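Local coordinates for protein nucleoporin nup120 (Schizosaccharomyces pombe, PDB 4GQ2) that acts as a structural component of the nuclear pore complex, as part of the npc107-120 complex, and forms a complex with Nup37, at residues Val56-Val62 against Leu74-Gln80; Ser284-Leu288 against Ala299-Pro303; Ser348-Ile353 against Ile520-Phe525; Thr374-Asn380 against Cys391-Ser396. All blocks are in the same frame, centred on the assembly; numbering follows the deposited sequence.

Contact 1 of 4, residues Val56-Val62 against Leu74-Gln80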
loop_
_atom_site.group_PDB
_atom_site.type_symbol
_atom_site.label_atom_id
_atom_site.label_comp_id
_atom_site.label_asym_id
_atom_site.label_seq_id
_atom_site.Cartn_x
_atom_site.Cartn_y
_atom_site.Cartn_z
ATOM N N VAL A 56 12.043 22.311 2.804
ATOM C CA VAL A 56 13.425 21.868 2.790
ATOM C C VAL A 56 14.139 22.560 3.934
ATOM O O VAL A 56 14.482 23.734 3.832
ATOM C CB VAL A 56 14.118 22.183 1.444
ATOM C CG1 VAL A 56 15.558 21.707 1.458
ATOM C CG2 VAL A 56 13.361 21.546 0.281
ATOM N N ALA A 57 14.343 21.822 5.024
ATOM C CA ALA A 57 14.999 22.342 6.216
ATOM C C ALA A 57 16.442 22.726 5.899
ATOM O O ALA A 57 17.066 22.118 5.027
ATOM C CB ALA A 57 14.946 21.309 7.349
ATOM N N TYR A 58 16.957 23.745 6.588
ATOM C CA TYR A 58 18.370 24.130 6.446
ATOM C C TYR A 58 19.193 23.755 7.680
ATOM O O TYR A 58 20.418 23.921 7.697
ATOM C CB TYR A 58 18.533 25.615 6.088
ATOM C CG TYR A 58 17.837 26.577 7.022
ATOM C CD1 TYR A 58 18.452 27.019 8.191
ATOM C CD2 TYR A 58 16.566 27.056 6.727
ATOM C CE1 TYR A 58 17.812 27.906 9.046
ATOM C CE2 TYR A 58 15.920 27.945 7.572
ATOM C CZ TYR A 58 16.544 28.366 8.727
ATOM O OH TYR A 58 15.891 29.242 9.559
ATOM N N ASP A 59 18.508 23.256 8.708
ATOM C CA ASP A 59 19.162 22.646 9.864
ATOM C C ASP A 59 18.207 21.667 10.535
ATOM O O ASP A 59 16.993 21.810 10.423
ATOM C CB ASP A 59 19.636 23.708 10.859
ATOM C CG ASP A 59 20.708 23.189 11.799
ATOM O OD1 ASP A 59 21.265 22.103 11.534
ATOM O OD2 ASP A 59 20.997 23.865 12.808
ATOM N N ALA A 60 18.756 20.675 11.232
ATOM C CA ALA A 60 17.952 19.615 11.842
ATOM C C ALA A 60 18.788 18.774 12.783
ATOM O O ALA A 60 20.014 18.719 12.656
ATOM C CB ALA A 60 17.334 18.721 10.766
ATOM N N GLY A 61 18.111 18.113 13.720
ATOM C CA GLY A 61 18.747 17.181 14.634
ATOM C C GLY A 61 17.713 16.411 15.428
ATOM O O GLY A 61 16.522 16.708 15.356
ATOM N N VAL A 62 18.162 15.398 16.165
ATOM C CA VAL A 62 17.272 14.710 17.089
ATOM C C VAL A 62 17.894 14.684 18.482
ATOM O O VAL A 62 19.082 14.411 18.641
ATOM C CB VAL A 62 16.777 13.292 16.617
ATOM C CG1 VAL A 62 16.758 13.149 15.099
ATOM C CG2 VAL A 62 17.565 12.162 17.254
ATOM N N LEU A 74 13.163 13.182 19.915
ATOM C CA LEU A 74 12.472 14.204 19.145
ATOM C C LEU A 74 13.300 14.726 17.990
ATOM O O LEU A 74 14.477 15.046 18.146
ATOM C CB LEU A 74 12.058 15.361 20.058
ATOM C CG LEU A 74 11.155 15.004 21.247
ATOM C CD1 LEU A 74 10.934 16.233 22.119
ATOM C CD2 LEU A 74 9.823 14.411 20.783
ATOM N N ARG A 75 12.671 14.825 16.828
ATOM C CA ARG A 75 13.344 15.342 15.661
ATOM C C ARG A 75 12.832 16.735 15.321
ATOM O O ARG A 75 11.645 16.926 15.042
ATOM C CB ARG A 75 13.186 14.372 14.485
ATOM C CG ARG A 75 13.328 14.988 13.105
ATOM C CD ARG A 75 14.750 15.406 12.774
ATOM N NE ARG A 75 14.721 16.251 11.583
ATOM C CZ ARG A 75 15.050 15.845 10.363
ATOM N NH1 ARG A 75 15.479 14.604 10.158
ATOM N NH2 ARG A 75 14.951 16.691 9.343
ATOM N N TRP A 76 13.747 17.702 15.360
ATOM C CA TRP A 76 13.432 19.087 15.039
ATOM C C TRP A 76 13.972 19.448 13.700
ATOM O O TRP A 76 15.004 18.930 13.272
ATOM C CB TRP A 76 13.985 20.041 16.092
ATOM C CG TRP A 76 15.485 19.983 16.275
ATOM C CD1 TRP A 76 16.202 19.146 17.123
ATOM C CD2 TRP A 76 16.505 20.813 15.615
ATOM N NE1 TRP A 76 17.551 19.389 17.033
ATOM C CE2 TRP A 76 17.803 20.374 16.152
ATOM C CE3 TRP A 76 16.478 21.836 14.675
ATOM C CZ2 TRP A 76 19.007 20.945 15.741
ATOM C CZ3 TRP A 76 17.700 22.413 14.270
ATOM C CH2 TRP A 76 18.931 21.976 14.788
ATOM N N SER A 77 13.265 20.336 13.015
ATOM C CA SER A 77 13.721 20.853 11.735
ATOM C C SER A 77 13.336 22.326 11.681
ATOM O O SER A 77 12.354 22.741 12.311
ATOM C CB SER A 77 13.076 20.072 10.579
ATOM O OG SER A 77 13.280 18.667 10.721
ATOM N N ILE A 78 14.114 23.116 10.949
ATOM C CA ILE A 78 13.807 24.534 10.766
ATOM C C ILE A 78 13.784 24.923 9.286
ATOM O O ILE A 78 14.610 24.464 8.500
ATOM C CB ILE A 78 14.745 25.459 11.583
ATOM C CG1 ILE A 78 16.226 25.217 11.233
ATOM C CG2 ILE A 78 14.476 25.304 13.077
ATOM C CD1 ILE A 78 17.180 26.154 11.955
ATOM N N PHE A 79 12.830 25.777 8.928
ATOM C CA PHE A 79 12.544 26.100 7.529
ATOM C C PHE A 79 12.536 27.612 7.278
ATOM O O PHE A 79 12.368 28.406 8.201
ATOM C CB PHE A 79 11.203 25.470 7.106
ATOM C CG PHE A 79 11.132 23.981 7.338
ATOM C CD1 PHE A 79 10.749 23.472 8.575
ATOM C CD2 PHE A 79 11.468 23.088 6.324
ATOM C CE1 PHE A 79 10.695 22.099 8.794
ATOM C CE2 PHE A 79 11.411 21.715 6.537
ATOM C CZ PHE A 79 11.025 21.221 7.774
ATOM N N GLN A 80 12.722 28.003 6.025
ATOM C CA GLN A 80 12.754 29.416 5.662
ATOM C C GLN A 80 11.371 30.077 5.628
ATOM O O GLN A 80 11.233 31.217 5.192
ATOM C CB GLN A 80 13.510 29.616 4.346
ATOM C CG GLN A 80 15.019 29.537 4.510
ATOM C CD GLN A 80 15.772 29.770 3.216
ATOM O OE1 GLN A 80 15.511 29.120 2.200
ATOM N NE2 GLN A 80 16.723 30.694 3.250
HETATM O O HOH W 1 13.366 26.187 4.295
#
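Strands 59-62 and 74-79 run antiparallel, with axes 4.8 Å apart at closest approach and N-to-C directions 173° apart. They are the two arms of a beta hairpin at one edge of a five-stranded mixed sheet in the beta-propeller region. Gly-61 and Trp-76 form a hydrogen-bonded pair: Gly-61 N donates to Trp-76 O (3.2 Å), and Trp-76 N to Gly-61 O (2.9 Å). Ala-60/Ser-77 and Val-62/Arg-75 are the flanking non-hydrogen-bonded pairs. Toward the far end, Ile-78 N reaches Asp-59 O at 3.2 Å, while Ile-78 O accepts from Tyr-58 N at 3.1 Å.

Side chains divide between the two faces. On that of Trp-76, the indole lies over the backbone of Ala-60 and Gly-61; an ideal CB on Gly-61 would sit 3.0 Å from Trp-76 NE1, a clash that glycine avoids. Ile-78 CG1 lies 4.2 Å from the centroid of the Tyr-58 ring, 24° off its normal, a CH-pi contact; the Tyr-58 hydroxyl bonds to Val-111 O. On the other face, Ala-60 CB sits over the Arg-75 guanidinium, 3.4 Å from Arg-75 NH2. That group also reaches Tyr-536 O and Lys-539 O, binding the hairpin to the neighbouring sheet. Within its own strand, Arg-75 NE and Arg-75 NH2 each donate to Ser-77 OG at 2.9 Å.

Contact 2 of 4, residues Ser284-Leu288 against Ala299-Pro303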
loop_
_atom_site.group_PDB
_atom_site.type_symbol
_atom_site.label_atom_id
_atom_site.label_comp_id
_atom_site.label_asym_id
_atom_site.label_seq_id
_atom_site.Cartn_x
_atom_site.Cartn_y
_atom_site.Cartn_z
ATOM N N SER A 284 31.686 25.436 6.751
ATOM C CA SER A 284 31.185 25.401 8.124
ATOM C C SER A 284 30.588 24.047 8.499
ATOM O O SER A 284 29.591 23.608 7.918
ATOM C CB SER A 284 30.169 26.518 8.363
ATOM O OG SER A 284 29.884 26.636 9.745
ATOM N N PHE A 285 31.215 23.401 9.478
ATOM C CA PHE A 285 30.800 22.091 9.982
ATOM C C PHE A 285 31.320 21.892 11.409
ATOM O O PHE A 285 32.231 22.605 11.834
ATOM C CB PHE A 285 31.309 20.964 9.067
ATOM C CG PHE A 285 32.726 21.152 8.585
ATOM C CD1 PHE A 285 33.807 21.006 9.456
ATOM C CD2 PHE A 285 32.981 21.464 7.251
ATOM C CE1 PHE A 285 35.108 21.181 9.010
ATOM C CE2 PHE A 285 34.283 21.633 6.799
ATOM C CZ PHE A 285 35.346 21.493 7.679
ATOM N N PRO A 286 30.742 20.932 12.158
ATOM C CA PRO A 286 31.282 20.660 13.492
ATOM C C PRO A 286 32.698 20.076 13.447
ATOM O O PRO A 286 33.043 19.339 12.518
ATOM C CB PRO A 286 30.288 19.647 14.089
ATOM C CG PRO A 286 29.552 19.075 12.928
ATOM C CD PRO A 286 29.513 20.158 11.889
ATOM N N TYR A 287 33.504 20.437 14.441
ATOM C CA TYR A 287 34.884 19.979 14.562
ATOM C C TYR A 287 35.028 19.050 15.757
ATOM O O TYR A 287 35.962 18.256 15.824
ATOM C CB TYR A 287 35.816 21.168 14.773
ATOM C CG TYR A 287 36.266 21.879 13.522
ATOM C CD1 TYR A 287 35.515 22.916 12.981
ATOM C CD2 TYR A 287 37.468 21.537 12.899
ATOM C CE1 TYR A 287 35.938 23.583 11.844
ATOM C CE2 TYR A 287 37.899 22.195 11.757
ATOM C CZ TYR A 287 37.129 23.216 11.235
ATOM O OH TYR A 287 37.545 23.869 10.099
ATOM N N LEU A 288 34.101 19.168 16.703
ATOM C CA LEU A 288 34.171 18.422 17.946
ATOM C C LEU A 288 32.922 17.594 18.196
ATOM O O LEU A 288 31.808 18.025 17.884
ATOM C CB LEU A 288 34.375 19.377 19.126
ATOM C CG LEU A 288 35.683 20.163 19.257
ATOM C CD1 LEU A 288 35.646 21.016 20.520
ATOM C CD2 LEU A 288 36.897 19.241 19.274
ATOM N N ALA A 299 36.267 13.411 20.071
ATOM C CA ALA A 299 36.750 13.277 18.711
ATOM C C ALA A 299 36.928 14.663 18.104
ATOM O O ALA A 299 36.117 15.562 18.335
ATOM C CB ALA A 299 35.798 12.434 17.881
ATOM N N LEU A 300 38.000 14.822 17.335
ATOM C CA LEU A 300 38.368 16.109 16.765
ATOM C C LEU A 300 38.805 15.931 15.317
ATOM O O LEU A 300 39.525 14.983 14.991
ATOM C CB LEU A 300 39.466 16.774 17.611
ATOM C CG LEU A 300 40.390 17.854 17.028
ATOM C CD1 LEU A 300 39.637 19.113 16.616
ATOM C CD2 LEU A 300 41.487 18.192 18.027
ATOM N N TYR A 301 38.358 16.851 14.464
ATOM C CA TYR A 301 38.576 16.773 13.022
ATOM C C TYR A 301 39.627 17.755 12.525
ATOM O O TYR A 301 39.634 18.923 12.926
ATOM C CB TYR A 301 37.264 17.033 12.279
ATOM C CG TYR A 301 37.376 16.981 10.771
ATOM C CD1 TYR A 301 37.786 15.817 10.126
ATOM C CD2 TYR A 301 37.045 18.089 9.984
ATOM C CE1 TYR A 301 37.878 15.756 8.743
ATOM C CE2 TYR A 301 37.125 18.034 8.594
ATOM C CZ TYR A 301 37.544 16.864 7.986
ATOM O OH TYR A 301 37.633 16.786 6.621
ATOM N N TYR A 302 40.493 17.264 11.638
ATOM C CA TYR A 302 41.528 18.064 10.992
ATOM C C TYR A 302 41.318 18.035 9.483
ATOM O O TYR A 302 41.467 16.978 8.863
ATOM C CB TYR A 302 42.918 17.492 11.274
ATOM C CG TYR A 302 43.446 17.668 12.680
ATOM C CD1 TYR A 302 43.101 16.768 13.690
ATOM C CD2 TYR A 302 44.332 18.705 12.990
ATOM C CE1 TYR A 302 43.599 16.910 14.975
ATOM C CE2 TYR A 302 44.839 18.852 14.274
ATOM C CZ TYR A 302 44.468 17.951 15.261
ATOM O OH TYR A 302 44.959 18.081 16.540
ATOM N N PRO A 303 40.967 19.185 8.886
ATOM C CA PRO A 303 40.893 19.283 7.426
ATOM C C PRO A 303 42.249 19.045 6.755
ATOM O O PRO A 303 43.294 19.349 7.338
ATOM C CB PRO A 303 40.431 20.723 7.193
ATOM C CG PRO A 303 39.703 21.090 8.443
ATOM C CD PRO A 303 40.431 20.386 9.553
#
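Tyr-287 and Tyr-301 shape this interface, with 80 and 61 Å² of their surfaces buried by the opposite segment. The Tyr-287 ring turns its edge to the backbone, where Tyr-301 O and Pro-303 CD both lie near the ring plane, the latter 3.8 Å from Tyr-287 CE2. Pro-303 is a bump against the edges of two rings, since its CG also comes within 4.4 Å of Phe-285 CZ, again near the plane. Tyr-301, two residues earlier and within the strand, meets the Phe-285 ring obliquely (Phe-285 CE1 to Tyr-301 CE2 3.8 Å, planes at 75°), and its hydroxyl bonds to His-307 O.

Behind the rings the backbones are fastened by one hydrogen bond, Tyr-301 N to Tyr-287 O (3.1 Å, 144°), with Leu-300 CA against the same carbonyl oxygen of Tyr-287 at 3.4 Å. Leu-288 and Leu-300, an antiparallel non-hydrogen-bonded pair with CA atoms 4.9 Å apart, project to one face, where Leu-288 CD2 meets Leu-300 CD1 at 3.8 Å; Leu-253 of strand 249-254 packs against both. The loop thus enters strand 288-290 beside strand 297-302, the first two strands of a four-stranded antiparallel sheet, the meander of a beta-propeller blade.

Contact 3 of 4, residues Ser348-Ile353 against Ile520-Phe525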
loop_
_atom_site.group_PDB
_atom_site.type_symbol
_atom_site.label_atom_id
_atom_site.label_comp_id
_atom_site.label_asym_id
_atom_site.label_seq_id
_atom_site.Cartn_x
_atom_site.Cartn_y
_atom_site.Cartn_z
ATOM N N SER A 348 29.955 16.728 6.842
ATOM C CA SER A 348 28.698 17.280 7.325
ATOM C C SER A 348 28.611 17.178 8.846
ATOM O O SER A 348 28.234 18.139 9.514
ATOM C CB SER A 348 27.509 16.570 6.672
ATOM O OG SER A 348 26.312 16.812 7.395
ATOM N N ASP A 349 28.965 16.013 9.385
ATOM C CA ASP A 349 28.800 15.747 10.804
ATOM C C ASP A 349 29.462 14.418 11.139
ATOM O O ASP A 349 29.823 13.656 10.239
ATOM C CB ASP A 349 27.305 15.695 11.153
ATOM C CG ASP A 349 27.029 15.931 12.628
ATOM O OD1 ASP A 349 27.983 16.067 13.426
ATOM O OD2 ASP A 349 25.837 15.979 12.995
ATOM N N PHE A 350 29.621 14.141 12.433
ATOM C CA PHE A 350 30.153 12.854 12.882
ATOM C C PHE A 350 29.802 12.589 14.345
ATOM O O PHE A 350 29.510 13.520 15.097
ATOM C CB PHE A 350 31.671 12.739 12.610
ATOM C CG PHE A 350 32.518 13.727 13.372
ATOM C CD1 PHE A 350 32.612 15.049 12.962
ATOM C CD2 PHE A 350 33.242 13.324 14.489
ATOM C CE1 PHE A 350 33.394 15.957 13.661
ATOM C CE2 PHE A 350 34.028 14.226 15.193
ATOM C CZ PHE A 350 34.105 15.545 14.776
ATOM N N GLN A 351 29.791 11.318 14.732
ATOM C CA GLN A 351 29.525 10.936 16.122
ATOM C C GLN A 351 30.611 9.997 16.640
ATOM O O GLN A 351 31.328 9.383 15.851
ATOM C CB GLN A 351 28.158 10.254 16.264
ATOM C CG GLN A 351 26.964 11.111 15.908
ATOM C CD GLN A 351 26.572 12.065 17.008
ATOM O OE1 GLN A 351 25.746 11.737 17.857
ATOM N NE2 GLN A 351 27.158 13.258 17.000
ATOM N N LEU A 352 30.701 9.874 17.963
ATOM C CA LEU A 352 31.668 8.989 18.604
ATOM C C LEU A 352 30.998 8.132 19.676
ATOM O O LEU A 352 30.224 8.639 20.493
ATOM C CB LEU A 352 32.819 9.807 19.202
ATOM C CG LEU A 352 33.894 9.109 20.037
ATOM C CD1 LEU A 352 34.779 8.220 19.174
ATOM C CD2 LEU A 352 34.727 10.143 20.783
ATOM N N ILE A 353 31.297 6.834 19.662
ATOM C CA ILE A 353 30.700 5.885 20.602
ATOM C C ILE A 353 31.752 4.922 21.167
ATOM O O ILE A 353 32.404 4.194 20.416
ATOM C CB ILE A 353 29.548 5.074 19.944
ATOM C CG1 ILE A 353 28.450 5.997 19.398
ATOM C CG2 ILE A 353 28.936 4.079 20.929
ATOM C CD1 ILE A 353 28.583 6.328 17.929
ATOM N N ILE A 520 21.840 16.106 3.323
ATOM C CA ILE A 520 22.205 15.727 4.685
ATOM C C ILE A 520 22.395 16.995 5.518
ATOM O O ILE A 520 22.757 18.039 4.977
ATOM C CB ILE A 520 23.467 14.818 4.693
ATOM C CG1 ILE A 520 23.810 14.321 6.099
ATOM C CG2 ILE A 520 24.673 15.526 4.077
ATOM C CD1 ILE A 520 22.865 13.284 6.649
ATOM N N LEU A 521 22.121 16.917 6.822
ATOM C CA LEU A 521 22.236 18.088 7.696
ATOM C C LEU A 521 22.944 17.761 8.996
ATOM O O LEU A 521 23.787 18.529 9.457
ATOM C CB LEU A 521 20.866 18.710 7.997
ATOM C CG LEU A 521 19.995 19.169 6.825
ATOM C CD1 LEU A 521 18.619 19.591 7.328
ATOM C CD2 LEU A 521 20.646 20.299 6.043
ATOM N N SER A 522 22.586 16.630 9.595
ATOM C CA SER A 522 23.213 16.193 10.825
ATOM C C SER A 522 23.002 14.707 11.025
ATOM O O SER A 522 22.217 14.089 10.303
ATOM C CB SER A 522 22.636 16.948 12.017
ATOM O OG SER A 522 21.357 16.440 12.354
ATOM N N ILE A 523 23.724 14.151 12.003
ATOM C CA ILE A 523 23.508 12.793 12.493
ATOM C C ILE A 523 23.545 12.787 14.031
ATOM O O ILE A 523 24.206 13.632 14.645
ATOM C CB ILE A 523 24.514 11.767 11.900
ATOM C CG1 ILE A 523 25.950 12.028 12.384
ATOM C CG2 ILE A 523 24.445 11.736 10.373
ATOM C CD1 ILE A 523 26.873 10.837 12.203
ATOM N N ASN A 524 22.812 11.860 14.647
ATOM C CA ASN A 524 22.775 11.748 16.104
ATOM C C ASN A 524 22.708 10.306 16.543
ATOM O O ASN A 524 21.809 9.569 16.126
ATOM C CB ASN A 524 21.558 12.463 16.699
ATOM C CG ASN A 524 21.536 13.941 16.403
ATOM O OD1 ASN A 524 20.852 14.384 15.478
ATOM N ND2 ASN A 524 22.275 14.721 17.195
ATOM N N PHE A 525 23.654 9.907 17.390
ATOM C CA PHE A 525 23.591 8.609 18.037
ATOM C C PHE A 525 22.634 8.731 19.206
ATOM O O PHE A 525 22.713 9.676 19.989
ATOM C CB PHE A 525 24.974 8.156 18.514
ATOM C CG PHE A 525 24.976 6.804 19.179
ATOM C CD1 PHE A 525 24.940 5.635 18.417
ATOM C CD2 PHE A 525 25.026 6.695 20.566
ATOM C CE1 PHE A 525 24.945 4.386 19.024
ATOM C CE2 PHE A 525 25.028 5.448 21.179
ATOM C CZ PHE A 525 24.987 4.295 20.407
#
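Gln-351, Ile-523 and Phe-525 have the most surface buried here, 74, 74 and 71 Å². The strands are nearly parallel (6°), but their axes come no nearer than 5.9 Å, and both hydrogen bonds between them run from a backbone amide to a side chain. Phe-525 N donates to Gln-351 OE1 (2.8 Å, 175°), while Gln-351 NE2 donates to Phe-350 O at 3.0 Å, bridging the gap. Asp-349 bridges in a similar way, OD2 accepting from Ile-523 N at 3.0 Å and OD1 from Phe-350 N at 2.7 Å. Between these links Ile-523 CD1 lies 3.7 Å from Gln-351 CG. Ile-353 CG1 sits 3.5 Å from the centroid of the Phe-525 ring, only 9° off its normal, a CH-pi contact.

Both strands are outermost in one eight-stranded mixed sheet of the beta-propeller region, so side chains bring its two edges together. Strand 361-370, the sheet partner of 346-354, receives Ile-523 on Ile-365 and Ala-367; across the other side of 346-354, Phe-350 packs on Ala-299 of strand 297-302.

Contact 4 of 4, residues Thr374-Asn380 against Cys391-Ser396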
loop_
_atom_site.group_PDB
_atom_site.type_symbol
_atom_site.label_atom_id
_atom_site.label_comp_id
_atom_site.label_asym_id
_atom_site.label_seq_id
_atom_site.Cartn_x
_atom_site.Cartn_y
_atom_site.Cartn_z
ATOM N N THR A 374 25.332 12.049 -0.633
ATOM C CA THR A 374 25.683 11.737 0.749
ATOM C C THR A 374 26.374 10.374 0.895
ATOM O O THR A 374 25.950 9.387 0.290
ATOM C CB THR A 374 24.415 11.748 1.636
ATOM O OG1 THR A 374 23.704 12.981 1.450
ATOM C CG2 THR A 374 24.769 11.592 3.105
ATOM N N VAL A 375 27.434 10.327 1.703
ATOM C CA VAL A 375 28.053 9.058 2.099
ATOM C C VAL A 375 28.193 8.968 3.614
ATOM O O VAL A 375 28.612 9.920 4.269
ATOM C CB VAL A 375 29.434 8.820 1.436
ATOM C CG1 VAL A 375 30.040 7.503 1.914
ATOM C CG2 VAL A 375 29.314 8.803 -0.083
ATOM N N ILE A 376 27.828 7.817 4.163
ATOM C CA ILE A 376 28.028 7.550 5.582
ATOM C C ILE A 376 29.109 6.487 5.751
ATOM O O ILE A 376 29.098 5.461 5.060
ATOM C CB ILE A 376 26.708 7.150 6.295
ATOM C CG1 ILE A 376 25.857 8.384 6.609
ATOM C CG2 ILE A 376 26.986 6.454 7.616
ATOM C CD1 ILE A 376 25.104 8.954 5.430
ATOM N N GLN A 377 30.043 6.751 6.664
ATOM C CA GLN A 377 31.106 5.804 6.990
ATOM C C GLN A 377 31.113 5.463 8.472
ATOM O O GLN A 377 30.910 6.340 9.318
ATOM C CB GLN A 377 32.473 6.390 6.639
ATOM C CG GLN A 377 32.703 6.742 5.178
ATOM C CD GLN A 377 34.054 7.403 4.959
ATOM O OE1 GLN A 377 34.652 7.942 5.895
ATOM N NE2 GLN A 377 34.541 7.368 3.722
ATOM N N LYS A 378 31.356 4.190 8.779
ATOM C CA LYS A 378 31.647 3.753 10.143
ATOM C C LYS A 378 33.094 3.280 10.249
ATOM O O LYS A 378 33.629 2.672 9.315
ATOM C CB LYS A 378 30.721 2.614 10.560
ATOM C CG LYS A 378 29.372 3.045 11.093
ATOM C CD LYS A 378 28.570 1.839 11.562
ATOM C CE LYS A 378 27.237 2.265 12.161
ATOM N NZ LYS A 378 26.359 1.108 12.489
ATOM N N CYS A 379 33.719 3.563 11.390
ATOM C CA CYS A 379 35.041 3.034 11.704
ATOM C C CYS A 379 35.051 2.370 13.067
ATOM O O CYS A 379 34.764 3.008 14.084
ATOM C CB CYS A 379 36.109 4.130 11.673
ATOM S SG CYS A 379 37.668 3.667 12.482
ATOM N N ASN A 380 35.380 1.081 13.072
ATOM C CA ASN A 380 35.681 0.370 14.302
ATOM C C ASN A 380 37.161 0.501 14.616
ATOM O O ASN A 380 38.010 -0.116 13.957
ATOM C CB ASN A 380 35.276 -1.103 14.202
ATOM C CG ASN A 380 34.013 -1.417 14.982
ATOM O OD1 ASN A 380 33.014 -1.856 14.414
ATOM N ND2 ASN A 380 34.053 -1.195 16.295
ATOM N N CYS A 391 41.809 -0.296 12.420
ATOM C CA CYS A 391 40.604 0.362 11.916
ATOM C C CYS A 391 39.856 -0.469 10.873
ATOM O O CYS A 391 40.347 -0.685 9.761
ATOM C CB CYS A 391 40.940 1.746 11.352
ATOM S SG CYS A 391 41.414 2.952 12.609
ATOM N N VAL A 392 38.664 -0.925 11.248
ATOM C CA VAL A 392 37.787 -1.661 10.340
ATOM C C VAL A 392 36.681 -0.726 9.840
ATOM O O VAL A 392 35.876 -0.217 10.630
ATOM C CB VAL A 392 37.185 -2.912 11.022
ATOM C CG1 VAL A 392 36.458 -3.782 10.004
ATOM C CG2 VAL A 392 38.271 -3.712 11.728
ATOM N N TRP A 393 36.655 -0.511 8.525
ATOM C CA TRP A 393 35.786 0.489 7.901
ATOM C C TRP A 393 34.627 -0.101 7.148
ATOM O O TRP A 393 34.739 -1.179 6.561
ATOM C CB TRP A 393 36.598 1.370 6.955
ATOM C CG TRP A 393 37.547 2.310 7.651
ATOM C CD1 TRP A 393 38.861 2.062 8.037
ATOM C CD2 TRP A 393 37.283 3.693 8.072
ATOM N NE1 TRP A 393 39.408 3.159 8.649
ATOM C CE2 TRP A 393 38.518 4.171 8.704
ATOM C CE3 TRP A 393 36.190 4.550 7.994
ATOM C CZ2 TRP A 393 38.629 5.448 9.225
ATOM C CZ3 TRP A 393 36.317 5.838 8.522
ATOM C CH2 TRP A 393 37.509 6.274 9.123
ATOM N N SER A 394 33.504 0.616 7.154
ATOM C CA SER A 394 32.345 0.295 6.313
ATOM C C SER A 394 31.669 1.574 5.788
ATOM O O SER A 394 31.789 2.637 6.396
ATOM C CB SER A 394 31.348 -0.594 7.065
ATOM O OG SER A 394 31.060 -0.077 8.347
ATOM N N HIS A 395 30.981 1.481 4.652
ATOM C CA HIS A 395 30.349 2.662 4.057
ATOM C C HIS A 395 29.102 2.350 3.285
ATOM O O HIS A 395 28.791 1.182 3.043
ATOM C CB HIS A 395 31.341 3.407 3.167
ATOM C CG HIS A 395 31.714 2.659 1.913
ATOM N ND1 HIS A 395 31.233 2.994 0.703
ATOM C CD2 HIS A 395 32.542 1.558 1.717
ATOM C CE1 HIS A 395 31.733 2.155 -0.224
ATOM N NE2 HIS A 395 32.534 1.277 0.399
ATOM N N SER A 396 28.387 3.406 2.892
ATOM C CA SER A 396 27.148 3.294 2.125
ATOM C C SER A 396 27.355 3.699 0.673
ATOM O O SER A 396 27.923 4.757 0.394
ATOM C CB SER A 396 26.060 4.174 2.740
ATOM O OG SER A 396 26.354 5.550 2.554
#
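Six hydrogen bonds cross between these antiparallel segments, and five of them join backbone to backbone. Lys-378 N donates to Ser-394 O (2.9 Å) and Ser-394 N returns one to Lys-378 O (3.0 Å); Asn-380 N to Val-392 O (2.8 Å) and Val-392 N to Asn-380 O (2.9 Å) repeat the pattern, with angles of 159-168°. At the other end a side chain stands in: Ile-376 N is satisfied by Ser-396 OG (3.1 Å, 173°), while Ile-376 O accepts from Ser-396 N at 3.1 Å with a more bent 136°.

The hairpin formed by strands 373-382 and 390-395 supplies two interior strands of the eight-stranded mixed sheet in the beta-propeller region, the strand axes crossing at 162°. The backbones of Val-375, Gln-377 and Cys-379 accordingly bond on the other side to strand 361-370, and that of His-395 to Asn-3 and Leu-5 of strand 3-11. The Gln-377 side chain makes weak hydrogen bonds, OE1 with Trp-368 NE1 and NE2 with Ser-336 O.

Beside Gln-377, on the same face, Cys-379 lies over the Trp-393 six-membered ring: CB of Cys-379 is 3.4 Å from its centroid and 6° off the normal, and SG of Cys-379 is 4.1 Å away, a sulfur-aromatic contact. Cys-379 SG and Cys-391 SG are 3.8 Å apart, too far for a disulfide.

From the N terminus, contact 1 closes first, a hairpin with 11 residues between its segments; contact 2 follows with 10, within a separate four-stranded sheet. Contact 3 then opens and spans 166 residues, and contact 4, again a short hairpin closure, falls wholly within that span; no two contacts cross. Contact 3 touches all the others. Ala-60 O lies 2.7 Å from Ser-522 OG, which ties the five-stranded sheet to strand 520-525; Pro-286 CD lies 3.4 Å from Ser-348 O, which packs contact 2 on strand 346-354. Contact 4 shares the eight-stranded sheet, and Thr-374 OG1 is 3.7 Å from Ile-520 CB. Contacts 1 and 4 stay about 12 Å apart at nearest atoms.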